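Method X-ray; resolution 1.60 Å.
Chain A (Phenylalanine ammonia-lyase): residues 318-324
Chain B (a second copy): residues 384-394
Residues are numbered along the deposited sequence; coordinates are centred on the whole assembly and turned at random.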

ATOM      1  N   VAL A 318     -27.206  24.727   2.478  1.00  7.94           N
ATOM      2  CA  VAL A 318     -28.599  24.364   2.460  1.00  8.46           C
ATOM      3  C   VAL A 318     -28.737  22.879   2.129  1.00 11.62           C
ATOM      4  O   VAL A 318     -29.444  22.153   2.800  1.00 12.92           O
ATOM      5  CB  VAL A 318     -29.395  25.206   1.438  1.00 11.46           C
ATOM      6  CG1 VAL A 318     -30.814  24.774   1.365  1.00  9.63           C
ATOM      7  CG2 VAL A 318     -29.330  26.692   1.781  1.00  9.17           C
ATOM      8  N   THR A 319     -28.030  22.417   1.108  1.00  7.94           N
ATOM      9  CA  THR A 319     -28.351  21.075   0.571  1.00  8.47           C
ATOM     10  C   THR A 319     -27.518  19.887   1.094  1.00 10.54           C
ATOM     11  O   THR A 319     -28.023  18.780   1.152  1.00 10.46           O
ATOM     12  CB  THR A 319     -28.278  21.086  -0.950  1.00  8.65           C
ATOM     13  OG1 THR A 319     -27.010  21.602  -1.362  1.00  7.83           O
ATOM     14  CG2 THR A 319     -29.394  21.921  -1.604  1.00  8.56           C
ATOM     15  N   ARG A 320     -26.272  20.131   1.479  1.00  6.65           N
ATOM     16  CA  ARG A 320     -25.355  19.115   1.975  1.00  8.05           C
ATOM     17  C   ARG A 320     -24.428  19.670   3.067  1.00  8.27           C
ATOM     18  O   ARG A 320     -23.251  19.951   2.835  1.00  8.54           O
ATOM     19  CB  ARG A 320     -24.593  18.503   0.828  1.00  7.57           C
ATOM     20  CG  ARG A 320     -23.673  17.355   1.257  1.00  9.57           C
ATOM     21  CD  ARG A 320     -23.186  16.645   0.076  1.00 11.32           C
ATOM     22  NE  ARG A 320     -22.471  15.391   0.265  1.00  9.73           N
ATOM     23  CZ  ARG A 320     -21.278  15.151  -0.265  1.00 12.47           C
ATOM     24  NH1 ARG A 320     -20.569  16.130  -0.809  1.00 11.18           N
ATOM     25  NH2 ARG A 320     -20.760  13.924  -0.207  1.00 12.78           N
ATOM     26  N   PRO A 321     -24.995  19.899   4.253  1.00  7.63           N
ATOM     27  CA  PRO A 321     -24.329  20.745   5.260  1.00  7.99           C
ATOM     28  C   PRO A 321     -23.257  20.091   6.094  1.00  8.18           C
ATOM     29  O   PRO A 321     -23.221  20.228   7.345  1.00  9.00           O
ATOM     30  CB  PRO A 321     -25.488  21.192   6.139  1.00  7.32           C
ATOM     31  CG  PRO A 321     -26.438  20.036   6.131  1.00 11.59           C
ATOM     32  CD  PRO A 321     -26.351  19.482   4.694  1.00  7.66           C
ATOM     33  N   HIS A 322     -22.349  19.390   5.434  1.00  7.95           N
ATOM     34  CA  HIS A 322     -21.096  18.987   6.124  1.00  6.61           C
ATOM     35  C   HIS A 322     -20.366  20.275   6.526  1.00  9.71           C
ATOM     36  O   HIS A 322     -20.070  21.078   5.639  1.00  8.50           O
ATOM     37  CB  HIS A 322     -20.229  18.169   5.201  1.00  7.83           C
ATOM     38  CG  HIS A 322     -20.776  16.807   4.939  1.00  9.34           C
ATOM     39  ND1 HIS A 322     -20.837  15.831   5.908  1.00  9.13           N
ATOM     40  CD2 HIS A 322     -21.249  16.251   3.804  1.00  7.01           C
ATOM     41  CE1 HIS A 322     -21.347  14.736   5.376  1.00  7.52           C
ATOM     42  NE2 HIS A 322     -21.590  14.954   4.091  1.00  8.05           N
ATOM     43  N   PRO A 323     -20.095  20.489   7.835  1.00  9.09           N
ATOM     44  CA  PRO A 323     -19.517  21.779   8.254  1.00 11.08           C
ATOM     45  C   PRO A 323     -18.280  22.189   7.484  1.00  7.69           C
ATOM     46  O   PRO A 323     -18.150  23.392   7.126  1.00 10.66           O
ATOM     47  CB  PRO A 323     -19.194  21.553   9.723  1.00 12.44           C
ATOM     48  CG  PRO A 323     -20.280  20.594  10.177  1.00 13.72           C
ATOM     49  CD  PRO A 323     -20.418  19.652   9.016  1.00  9.77           C
ATOM     50  N   THR A 324     -17.404  21.230   7.138  1.00  7.20           N
ATOM     51  CA  THR A 324     -16.166  21.646   6.427  1.00  6.60           C
ATOM     52  C   THR A 324     -16.322  21.814   4.930  1.00  9.12           C
ATOM     53  O   THR A 324     -15.531  22.489   4.271  1.00  8.67           O
ATOM     54  CB  THR A 324     -14.991  20.727   6.715  1.00  9.96           C
ATOM     55  OG1 THR A 324     -15.387  19.372   6.412  1.00  9.69           O
ATOM     56  CG2 THR A 324     -14.549  20.858   8.151  1.00  9.86           C
TER
ATOM     57  N   ALA B 384     -20.491  10.865  12.750  1.00  9.06           N
ATOM     58  CA  ALA B 384     -21.023  12.209  12.525  1.00  9.53           C
ATOM     59  C   ALA B 384     -21.124  12.512  11.031  1.00  9.57           C
ATOM     60  O   ALA B 384     -22.134  13.058  10.567  1.00  8.70           O
ATOM     61  CB  ALA B 384     -20.168  13.210  13.206  1.00  8.88           C
ATOM     62  N   VAL B 385     -20.102  12.127  10.270  1.00  8.34           N
ATOM     63  CA  VAL B 385     -20.076  12.388   8.807  1.00  9.16           C
ATOM     64  C   VAL B 385     -21.222  11.638   8.105  1.00  9.47           C
ATOM     65  O   VAL B 385     -22.002  12.202   7.291  1.00  8.07           O
ATOM     66  CB  VAL B 385     -18.688  12.044   8.223  1.00  8.54           C
ATOM     67  CG1 VAL B 385     -18.709  12.124   6.725  1.00 13.91           C
ATOM     68  CG2 VAL B 385     -17.630  12.908   8.849  1.00 10.68           C
ATOM     69  N   LEU B 386     -21.311  10.335   8.343  1.00  8.11           N
ATOM     70  CA  LEU B 386     -22.284   9.503   7.640  1.00  9.67           C
ATOM     71  C   LEU B 386     -23.696   9.864   8.073  1.00  8.94           C
ATOM     72  O   LEU B 386     -24.633   9.734   7.280  1.00 11.18           O
ATOM     73  CB  LEU B 386     -22.025   8.022   7.886  1.00 10.22           C
ATOM     74  CG  LEU B 386     -20.842   7.387   7.182  1.00 11.79           C
ATOM     75  CD1 LEU B 386     -20.789   5.887   7.414  1.00 11.93           C
ATOM     76  CD2 LEU B 386     -20.927   7.685   5.682  1.00 12.99           C
ATOM     77  N   THR B 387     -23.878  10.350   9.295  1.00  9.79           N
ATOM     78  CA  THR B 387     -25.215  10.760   9.699  1.00  8.89           C
ATOM     79  C   THR B 387     -25.723  11.915   8.816  1.00 10.06           C
ATOM     80  O   THR B 387     -26.868  11.935   8.341  1.00 10.65           O
ATOM     81  CB  THR B 387     -25.260  11.146  11.183  1.00  9.18           C
ATOM     82  OG1 THR B 387     -24.982   9.983  11.982  1.00  8.99           O
ATOM     83  CG2 THR B 387     -26.648  11.646  11.573  1.00 11.45           C
ATOM     84  N   ILE B 388     -24.863  12.897   8.597  1.00  8.44           N
ATOM     85  CA  ILE B 388     -25.221  14.020   7.699  1.00  7.37           C
ATOM     86  C   ILE B 388     -25.410  13.495   6.286  1.00 10.72           C
ATOM     87  O   ILE B 388     -26.381  13.881   5.590  1.00 10.61           O
ATOM     88  CB  ILE B 388     -24.172  15.124   7.747  1.00  7.61           C
ATOM     89  CG1 ILE B 388     -24.297  15.867   9.059  1.00  8.87           C
ATOM     90  CG2 ILE B 388     -24.388  16.119   6.589  1.00 11.42           C
ATOM     91  CD1 ILE B 388     -23.257  16.907   9.296  1.00 18.24           C
ATOM     92  N   GLU B 389     -24.503  12.616   5.850  1.00 10.36           N
ATOM     93  CA  GLU B 389     -24.536  12.162   4.451  1.00  8.77           C
ATOM     94  C   GLU B 389     -25.789  11.344   4.176  1.00  9.64           C
ATOM     95  O   GLU B 389     -26.468  11.565   3.184  1.00 12.64           O
ATOM     96  CB  GLU B 389     -23.251  11.388   4.112  1.00 10.08           C
ATOM     97  CG  GLU B 389     -23.108  11.006   2.652  1.00 12.52           C
ATOM     98  CD  GLU B 389     -22.843  12.153   1.725  1.00 12.21           C
ATOM     99  OE1 GLU B 389     -22.786  13.282   2.203  1.00 10.93           O
ATOM    100  OE2 GLU B 389     -22.704  11.881   0.506  1.00 12.82           O
ATOM    101  N   ALA B 390     -26.094  10.389   5.035  1.00  9.37           N
ATOM    102  CA  ALA B 390     -27.204   9.453   4.824  1.00  9.96           C
ATOM    103  C   ALA B 390     -28.531  10.092   5.175  1.00 10.80           C
ATOM    104  O   ALA B 390     -29.540   9.837   4.522  1.00 14.99           O
ATOM    105  CB  ALA B 390     -26.971   8.221   5.683  1.00 10.93           C
ATOM    106  N   GLY B 391     -28.524  10.977   6.164  1.00 11.17           N
ATOM    107  CA  GLY B 391     -29.769  11.510   6.725  1.00 11.06           C
ATOM    108  C   GLY B 391     -30.242  12.895   6.428  1.00 11.60           C
ATOM    109  O   GLY B 391     -31.424  13.196   6.617  1.00 12.23           O
ATOM    110  N   GLN B 392     -29.312  13.765   6.014  1.00  8.97           N
ATOM    111  CA  GLN B 392     -29.540  15.185   5.915  1.00 11.90           C
ATOM    112  C   GLN B 392     -28.932  15.807   4.683  1.00 12.38           C
ATOM    113  O   GLN B 392     -28.655  16.993   4.694  1.00 12.21           O
ATOM    114  CB  GLN B 392     -28.900  15.887   7.113  1.00 13.66           C
ATOM    115  CG  GLN B 392     -29.357  15.372   8.412  1.00 14.49           C
ATOM    116  CD  GLN B 392     -28.438  15.762   9.554  1.00 15.51           C
ATOM    117  OE1 GLN B 392     -28.079  14.902  10.377  1.00 25.32           O
ATOM    118  NE2 GLN B 392     -28.095  17.019   9.631  1.00 14.37           N
ATOM    119  N   SER B 393     -28.732  15.044   3.616  1.00 11.31           N
ATOM    120  CA  SER B 393     -28.108  15.604   2.431  1.00  8.89           C
ATOM    121  C   SER B 393     -28.883  15.296   1.167  1.00 12.15           C
ATOM    122  O   SER B 393     -29.480  14.238   1.009  1.00 13.08           O
ATOM    123  CB  SER B 393     -26.653  15.122   2.288  1.00  9.98           C
ATOM    124  OG  SER B 393     -25.887  15.445   3.452  1.00 12.61           O
ATOM    125  N   THR B 394     -28.850  16.277   0.278  1.00  7.88           N
ATOM    126  CA  THR B 394     -29.277  16.152  -1.106  1.00  9.25           C
ATOM    127  C   THR B 394     -28.036  15.971  -1.955  1.00 10.12           C
ATOM    128  O   THR B 394     -27.126  16.822  -1.933  1.00 10.11           O
ATOM    129  CB  THR B 394     -30.027  17.398  -1.579  1.00 11.03           C
ATOM    130  OG1 THR B 394     -31.127  17.676  -0.692  1.00 10.32           O
ATOM    131  CG2 THR B 394     -30.535  17.191  -2.973  1.00 14.43           C
TER

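The contact between these two copies of phenylalanine ammonia-lyase centres on one carboxylate. Glu389(B), on the helix of chain B, has a CA-to-CB bond that points sideways, but chi1 near t and chi2 near p bring its carboxylate to chain A. There Glu389(B) OE1 accepts two hydrogen bonds, from Arg320(A) NE at 2.9 Å and from His322(A) NE2 at 2.8 Å, while Glu389(B) OE2 accepts a third from Arg320(A) NH2 at 2.9 Å. The aliphatic chain of Arg320(A) is extended, chi1 to chi3 all t, and carries the guanidinium out to the carboxylate; chi4 of -128° turns its plane. Glu389(B) OE1 lies at the guanidinium edge, near its plane, in a two-pronged salt bridge. Glutamate suits the site because its two oxygens match the spacing of NE and NH2 and still leave OE1 able to serve the imidazole.

His322(A), at the N-cap position of its helix, adopts m for chi1, and the end of its side chain comes nearer to chain B than its CA-to-CB direction suggests. The N-H...O angle of 172° shows NE2 aimed almost straight at OE1. With the ring edge thus engaged, one face is left to Ile388(B), whose CG2 lies 3.7 Å from the centroid of the His322(A) ring, only 18° off the normal, in a CH-pi contact. The CA-to-CB bond of Ile388(B) points toward chain A; its chi1 is m and its chi2 t, and its branched side chain also sends CD1 to within 4.0 Å of Pro323(A) CD. Pro321(A) CD also lies 4.3 Å from Ile388(B) CG2, so two rigid proline rings offer compact apolar surface here.

Beyond the helix, Ser393(B), with chi1 m, turns OG back to donate a 2.7 Å hydrogen bond to Ile388(B) O. The backbone then completes the contact: Thr394(B) N donates to Thr319(A) O at 2.8 Å and 176°, a nearly linear bond that needs neither threonine side chain.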